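Local coordinates for uncharacterized protein (Parabacteroides distasonis, PDB 4Q34) that is of unknown function but probably acts as an esterase of the alpha/beta hydrolase family, cleaving an ester bond in a substrate not yet identified, at residues 17-22 against 96-101; 145-150 against 154-159; 205-210 against 273-278. All coordinates share one frame; numbering follows the deposited sequence. Where two conformers were deposited one is given.

Interaction 1 of 3, residues 17-22 against 96-101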
# COMPACT_ATOMS: atom_id res chain seq x y z
N GLY A 17 14.42 -1.34 6.28
CA GLY A 17 14.62 -0.82 7.62
C GLY A 17 13.78 -1.53 8.67
O GLY A 17 13.36 -2.68 8.51
N GLY A 18 13.52 -0.81 9.75
CA GLY A 18 12.78 -1.34 10.87
C GLY A 18 13.63 -1.85 11.99
O GLY A 18 14.85 -1.75 11.93
N THR A 19 12.96 -2.34 13.01
CA THR A 19 13.63 -2.92 14.18
C THR A 19 12.97 -4.23 14.51
O THR A 19 12.07 -4.69 13.79
CB THR A 19 13.60 -1.93 15.37
OG1 THR A 19 14.53 -2.38 16.40
CG2 THR A 19 12.20 -1.83 15.94
N VAL A 20 13.46 -4.87 15.58
CA VAL A 20 12.98 -6.15 16.01
C VAL A 20 12.80 -6.05 17.51
O VAL A 20 13.72 -5.67 18.22
CB VAL A 20 13.97 -7.29 15.67
CG1 VAL A 20 13.40 -8.63 16.08
CG2 VAL A 20 14.35 -7.27 14.17
N LEU A 21 11.59 -6.26 17.98
CA LEU A 21 11.39 -6.38 19.41
C LEU A 21 11.62 -7.82 19.76
O LEU A 21 11.40 -8.70 18.94
CB LEU A 21 10.00 -5.96 19.80
CG LEU A 21 9.43 -4.65 19.27
CD1 LEU A 21 8.02 -4.50 19.78
CD2 LEU A 21 10.27 -3.49 19.74
N VAL A 22 12.08 -8.09 20.99
CA VAL A 22 12.34 -9.46 21.43
C VAL A 22 11.78 -9.58 22.82
O VAL A 22 12.17 -8.83 23.71
CB VAL A 22 13.86 -9.81 21.44
CG1 VAL A 22 14.08 -11.27 21.80
CG2 VAL A 22 14.48 -9.50 20.10
N ARG A 96 2.58 -2.23 10.35
CA ARG A 96 3.11 -3.09 11.42
C ARG A 96 4.15 -2.29 12.22
O ARG A 96 5.36 -2.47 12.03
CB ARG A 96 3.71 -4.38 10.85
CG ARG A 96 4.14 -5.39 11.91
CD ARG A 96 4.50 -6.65 11.21
NE ARG A 96 4.92 -7.77 12.10
CZ ARG A 96 4.11 -8.66 12.67
NH1 ARG A 96 2.80 -8.59 12.58
NH2 ARG A 96 4.64 -9.66 13.40
N GLY A 97 3.66 -1.41 13.09
CA GLY A 97 4.52 -0.64 13.99
C GLY A 97 4.81 -1.43 15.24
O GLY A 97 4.25 -2.49 15.45
N THR A 98 5.70 -0.89 16.08
CA THR A 98 6.14 -1.53 17.30
C THR A 98 5.37 -1.05 18.53
O THR A 98 5.63 -1.55 19.65
CB THR A 98 7.63 -1.27 17.51
OG1 THR A 98 7.84 0.16 17.56
CG2 THR A 98 8.46 -1.93 16.36
N GLU A 99 4.47 -0.09 18.36
CA GLU A 99 3.76 0.48 19.52
C GLU A 99 2.30 0.03 19.61
O GLU A 99 1.65 -0.29 18.59
CB GLU A 99 3.72 2.00 19.40
CG GLU A 99 5.06 2.66 19.37
CD GLU A 99 4.98 4.05 18.81
OE1 GLU A 99 4.58 4.18 17.64
OE2 GLU A 99 5.35 5.01 19.52
N SER A 100 1.78 0.04 20.83
CA SER A 100 0.36 -0.13 21.05
C SER A 100 -0.26 1.23 20.75
O SER A 100 0.32 2.25 21.11
CB SER A 100 0.09 -0.55 22.50
OG SER A 100 0.50 -1.89 22.72
N VAL A 101 -1.43 1.26 20.11
CA VAL A 101 -2.04 2.52 19.73
C VAL A 101 -3.55 2.36 19.60
O VAL A 101 -4.05 1.29 19.23
CB VAL A 101 -1.43 3.04 18.40
CG1 VAL A 101 -1.68 2.06 17.28
CG2 VAL A 101 -1.97 4.43 18.06
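L21 and T19 lay their methyl groups against the side chain of T98. This is a small apolar contact between strand 19-22 of a beta hairpin, paired antiparallel with 28-41, and the loop that follows strand 83-87 in an alpha/beta hydrolase sheet. T19 and L21 have V20 between them, so both can reach the loop while V20 points away.

L21 carries the larger share. Its CB is directed at the loop, and CG, anti to the carbonyl carbon (chi1 -48°), comes within 4.1 Å of T98 CG2. From there both branches rest on the same side of the threonine: L21 CD1 lies 4.0 Å from T98 CB and 3.8 Å from T98 O, while L21 CD2 sits 4.1 Å from both T98 CB and T98 CG2. T19 adds a single touch, its CG2 standing 3.8 Å from T98 CG2, with the two side chains crossing at about a right angle. With an alanine in place of L21, the two branches would be gone and T98 CB and CG2 would probably lose the cover these give, leaving T19 CG2 as their contact from the strand and a gap beside it.

No hydrogen bond links the segments. Their polar groups look elsewhere: the backbones of T19 and L21 bond to G31 and F29 of strand 28-41, and T19 O accepts from R142 of the second subunit. L21 also packs on F107 of that subunit, placing this surface contact beside the dimer interface. In T98 the branches divide the work: CG2, anti to the carbonyl carbon, faces the strand, while OG1 (chi1 58°) hydrogen-bonds D32 OD2.

Interaction 2 of 3, residues 145-150 against 154-159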
# COMPACT_ATOMS: atom_id res chain seq x y z
N THR A 145 -4.78 7.83 5.38
CA THR A 145 -4.65 6.57 6.14
C THR A 145 -3.97 6.93 7.47
O THR A 145 -3.16 7.84 7.51
CB THR A 145 -3.90 5.50 5.30
OG1 THR A 145 -4.23 4.20 5.76
CG2 THR A 145 -2.43 5.66 5.30
N PRO A 146 -4.28 6.20 8.57
CA PRO A 146 -3.79 6.59 9.88
C PRO A 146 -2.38 6.10 10.20
O PRO A 146 -1.85 5.21 9.54
CB PRO A 146 -4.83 5.98 10.83
CG PRO A 146 -5.28 4.74 10.08
CD PRO A 146 -5.32 5.16 8.65
N THR A 147 -1.75 6.76 11.17
CA THR A 147 -0.47 6.34 11.72
C THR A 147 -0.71 5.33 12.81
O THR A 147 -1.41 5.60 13.80
CB THR A 147 0.28 7.57 12.26
OG1 THR A 147 0.54 8.46 11.15
CG2 THR A 147 1.57 7.20 12.96
N ILE A 148 -0.09 4.17 12.66
CA ILE A 148 -0.29 3.06 13.59
C ILE A 148 0.81 3.12 14.65
O ILE A 148 1.73 2.29 14.72
CB ILE A 148 -0.36 1.69 12.87
CG1 ILE A 148 -1.23 1.77 11.59
CG2 ILE A 148 -0.90 0.63 13.81
CD1 ILE A 148 -2.60 2.40 11.78
N GLY A 149 0.71 4.14 15.48
CA GLY A 149 1.72 4.48 16.45
C GLY A 149 1.80 5.98 16.59
O GLY A 149 0.81 6.69 16.34
N THR A 150 2.98 6.47 17.01
CA THR A 150 3.23 7.89 17.22
C THR A 150 4.12 8.43 16.12
O THR A 150 4.87 7.67 15.49
CB THR A 150 3.98 8.16 18.55
OG1 THR A 150 5.24 7.45 18.59
CG2 THR A 150 3.12 7.77 19.70
N GLU A 154 12.76 10.26 13.86
CA GLU A 154 13.93 9.39 13.91
C GLU A 154 13.60 8.04 13.28
O GLU A 154 14.36 7.54 12.41
CB GLU A 154 14.42 9.17 15.35
CG GLU A 154 15.58 8.17 15.44
CD GLU A 154 16.17 8.03 16.83
OE1 GLU A 154 15.45 8.35 17.79
OE2 GLU A 154 17.36 7.60 16.95
N VAL A 155 12.44 7.49 13.63
CA VAL A 155 11.99 6.19 13.12
C VAL A 155 11.74 6.31 11.60
O VAL A 155 12.13 5.47 10.82
CB VAL A 155 10.72 5.72 13.85
CG1 VAL A 155 10.13 4.49 13.18
CG2 VAL A 155 11.01 5.42 15.32
N TYR A 156 11.12 7.42 11.20
CA TYR A 156 10.80 7.61 9.79
C TYR A 156 12.05 7.77 8.97
O TYR A 156 12.24 7.11 7.92
CB TYR A 156 9.89 8.85 9.61
CG TYR A 156 8.52 8.85 10.27
CD1 TYR A 156 7.89 7.67 10.76
CD2 TYR A 156 7.79 10.03 10.33
CE1 TYR A 156 6.64 7.70 11.32
CE2 TYR A 156 6.54 10.07 10.93
CZ TYR A 156 5.96 8.92 11.40
OH TYR A 156 4.69 8.93 11.92
N SER A 157 12.93 8.64 9.42
CA SER A 157 14.13 8.93 8.65
C SER A 157 15.11 7.74 8.70
O SER A 157 15.86 7.49 7.77
CB SER A 157 14.78 10.23 9.13
OG SER A 157 15.20 10.16 10.48
N ASP A 158 15.11 6.97 9.79
CA ASP A 158 15.93 5.77 9.75
C ASP A 158 15.57 4.82 8.60
O ASP A 158 16.44 4.19 8.02
CB ASP A 158 15.83 4.97 11.07
CG ASP A 158 16.70 5.53 12.20
OD1 ASP A 158 17.54 6.40 12.00
OD2 ASP A 158 16.49 5.06 13.34
N ALA A 159 14.30 4.66 8.33
CA ALA A 159 13.89 3.73 7.28
C ALA A 159 14.26 4.31 5.92
O ALA A 159 14.72 3.60 5.04
CB ALA A 159 12.44 3.42 7.38
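Y156 reaches from helix 153-167 with its phenol end to touch T147 and T150, two residues of the loop that leads into the helix. The van der Waals part is one methyl against one hydroxyl: T147 CG2 lies 3.7 Å from Y156 OH, the side chains meeting at a slant. T147 puts that methyl forward because CG2 stands anti to the backbone N, while OG1 (chi1 -62°) turns aside to hydrogen-bond R91 NH2.

The polar approach is looser. T150 O stands 3.8 Å from Y156 OH, too far for a hydrogen bond and oblique to the ring. It accepts instead from R90 NH1, and T150 OG1 hydrogen-bonds E99 OE2, so an arginine and a glutamate hold this residue in place.

Backbone bonds shape each partner. A weak bond of 3.1 Å from G149 N to T147 O closes an inverse gamma turn centred on I148, and G149 follows with backbone angles suited to a residue lacking CB. In the helix, D158 N bonds to E154 O at 2.8 Å.

In this alpha/beta hydrolase fold the tyrosine joins the loop to a helix lying on the central sheet, V155 and A159 leaning on strand 28-41, and packs on Q88 and on V181 of helix 178-185. The loop also meets strand 101-103, where I148 touches V101, and I148 packs on I148 of the second subunit.

Interaction 3 of 3, residues 205-210 against 273-278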
# COMPACT_ATOMS: atom_id res chain seq x y z
N PRO A 205 15.89 23.34 10.34
CA PRO A 205 17.05 23.46 11.18
C PRO A 205 17.86 24.76 10.96
O PRO A 205 18.27 25.06 9.85
CB PRO A 205 17.90 22.22 10.81
CG PRO A 205 17.56 22.01 9.38
CD PRO A 205 16.10 22.37 9.25
N PHE A 206 18.08 25.48 12.03
CA PHE A 206 18.93 26.65 12.04
C PHE A 206 20.07 26.48 13.06
O PHE A 206 19.91 25.73 14.05
CB PHE A 206 18.10 27.87 12.42
CG PHE A 206 17.11 28.28 11.38
CD1 PHE A 206 15.84 27.76 11.37
CD2 PHE A 206 17.45 29.22 10.43
CE1 PHE A 206 14.91 28.16 10.42
CE2 PHE A 206 16.54 29.59 9.44
CZ PHE A 206 15.27 29.07 9.45
N PRO A 207 21.19 27.20 12.87
CA PRO A 207 22.26 27.14 13.85
C PRO A 207 21.82 27.69 15.18
O PRO A 207 21.04 28.65 15.24
CB PRO A 207 23.35 28.05 13.28
CG PRO A 207 22.95 28.40 11.92
CD PRO A 207 21.48 28.14 11.77
N GLU A 208 22.32 27.07 16.24
CA GLU A 208 22.05 27.50 17.59
C GLU A 208 22.42 28.94 17.73
O GLU A 208 23.48 29.37 17.27
CB GLU A 208 22.89 26.64 18.56
CG GLU A 208 22.31 25.24 18.67
CD GLU A 208 23.31 24.17 19.16
OE1 GLU A 208 24.51 24.46 19.23
OE2 GLU A 208 22.87 23.02 19.44
N GLY A 209 21.51 29.71 18.32
CA GLY A 209 21.73 31.12 18.52
C GLY A 209 21.34 32.02 17.35
O GLY A 209 21.42 33.23 17.49
N GLN A 210 20.93 31.42 16.23
CA GLN A 210 20.60 32.13 14.99
C GLN A 210 19.19 31.83 14.54
O GLN A 210 18.90 31.98 13.37
CB GLN A 210 21.55 31.69 13.86
CG GLN A 210 23.02 31.88 14.17
CD GLN A 210 23.35 33.32 14.39
OE1 GLN A 210 22.90 34.19 13.63
NE2 GLN A 210 24.12 33.60 15.42
N ALA A 273 17.00 29.38 3.20
CA ALA A 273 17.77 29.26 1.96
C ALA A 273 18.87 30.32 1.92
O ALA A 273 20.01 30.03 1.58
CB ALA A 273 16.86 29.42 0.74
N LYS A 274 18.53 31.55 2.26
CA LYS A 274 19.50 32.64 2.27
C LYS A 274 20.68 32.31 3.21
O LYS A 274 21.86 32.44 2.85
CB LYS A 274 18.81 33.96 2.61
CG LYS A 274 19.75 35.15 2.81
CD LYS A 274 20.63 35.38 1.62
CE LYS A 274 21.23 36.78 1.68
NZ LYS A 274 22.33 36.89 0.69
N MSE A 275 20.36 31.85 4.42
CA MSE A 275 21.37 31.55 5.39
C MSE A 275 22.26 30.44 4.94
O MSE A 275 23.46 30.51 5.11
CB MSE A 275 20.71 31.21 6.73
CG MSE A 275 20.19 32.51 7.32
SE MSE A 275 19.30 32.10 9.02
CE MSE A 275 20.84 31.15 9.82
N LEU A 276 21.68 29.41 4.33
CA LEU A 276 22.52 28.31 3.79
C LEU A 276 23.35 28.75 2.59
O LEU A 276 24.54 28.41 2.46
CB LEU A 276 21.68 27.10 3.45
CG LEU A 276 21.18 26.30 4.66
CD1 LEU A 276 20.05 25.34 4.29
CD2 LEU A 276 22.33 25.56 5.32
N ASN A 277 22.74 29.53 1.71
CA ASN A 277 23.48 29.97 0.52
C ASN A 277 24.66 30.88 0.91
O ASN A 277 25.75 30.83 0.30
CB ASN A 277 22.55 30.68 -0.47
CG ASN A 277 21.55 29.71 -1.13
OD1 ASN A 277 21.79 28.52 -1.22
ND2 ASN A 277 20.44 30.24 -1.61
N ASP A 278 24.48 31.67 1.99
CA ASP A 278 25.56 32.50 2.49
C ASP A 278 26.74 31.69 3.06
O ASP A 278 27.86 32.24 3.25
CB ASP A 278 25.06 33.46 3.57
CG ASP A 278 24.25 34.61 3.02
OD1 ASP A 278 24.29 34.86 1.79
OD2 ASP A 278 23.58 35.28 3.83
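M275, a selenomethionine, extends from helix 257-277 to F206 and P207, with Q210 at the margin, and makes a Met-aromatic contact at the end of strand 204-207, which pairs in parallel with 226-229. The selenium comes at the ring's edge: SE lies 3.7 Å from F206 CD2 and 4.8 Å from the F206 ring centroid, 81° off the normal. The phenylalanine ring also makes an edge-to-face pair with W272 of the same helix.

Apolar packing finishes the contact. A bend at chi3 (54°) keeps the terminal methyl in the ring plane at the F206 edge and turns it to P207, where M275 CE meets P207 CD at 3.6 Å. F234 of helix 231-234 packs on both P207 and M275.

Hydrogen bonds shape each segment and do not cross between them. Q210 N bonds to P207 O at 2.9 Å, closing a type II beta turn with G209 at its positive-phi position; this turn brings Q210 back toward the methyl. Within 273-278, a salt bridge joins K274 NZ to D278 OD1, four residues on, at 3.0 Å, using the oxygen's syn lone pair.

Interactions 1 and 2 are neighbours, their centres 10 Å apart, and they touch through E99 and V101. Both involve the second subunit, and both use threonine methyls beside hydroxyls bonded elsewhere. Interaction 1 lies on the surface at a hairpin strand, whereas interaction 2 is partly buried against a helix, with a buried tyrosine as its main member. Interaction 3, about 23 Å from interaction 1 and 12 Å from interaction 2 between nearest atoms, is touched by no other chain of the assembly. It is also partly buried, joins a strand end to a different helix, and rests on a Met-aromatic contact, here made by selenomethionine, and apolar packing on proline. None of the three has a hydrogen bond between its segments.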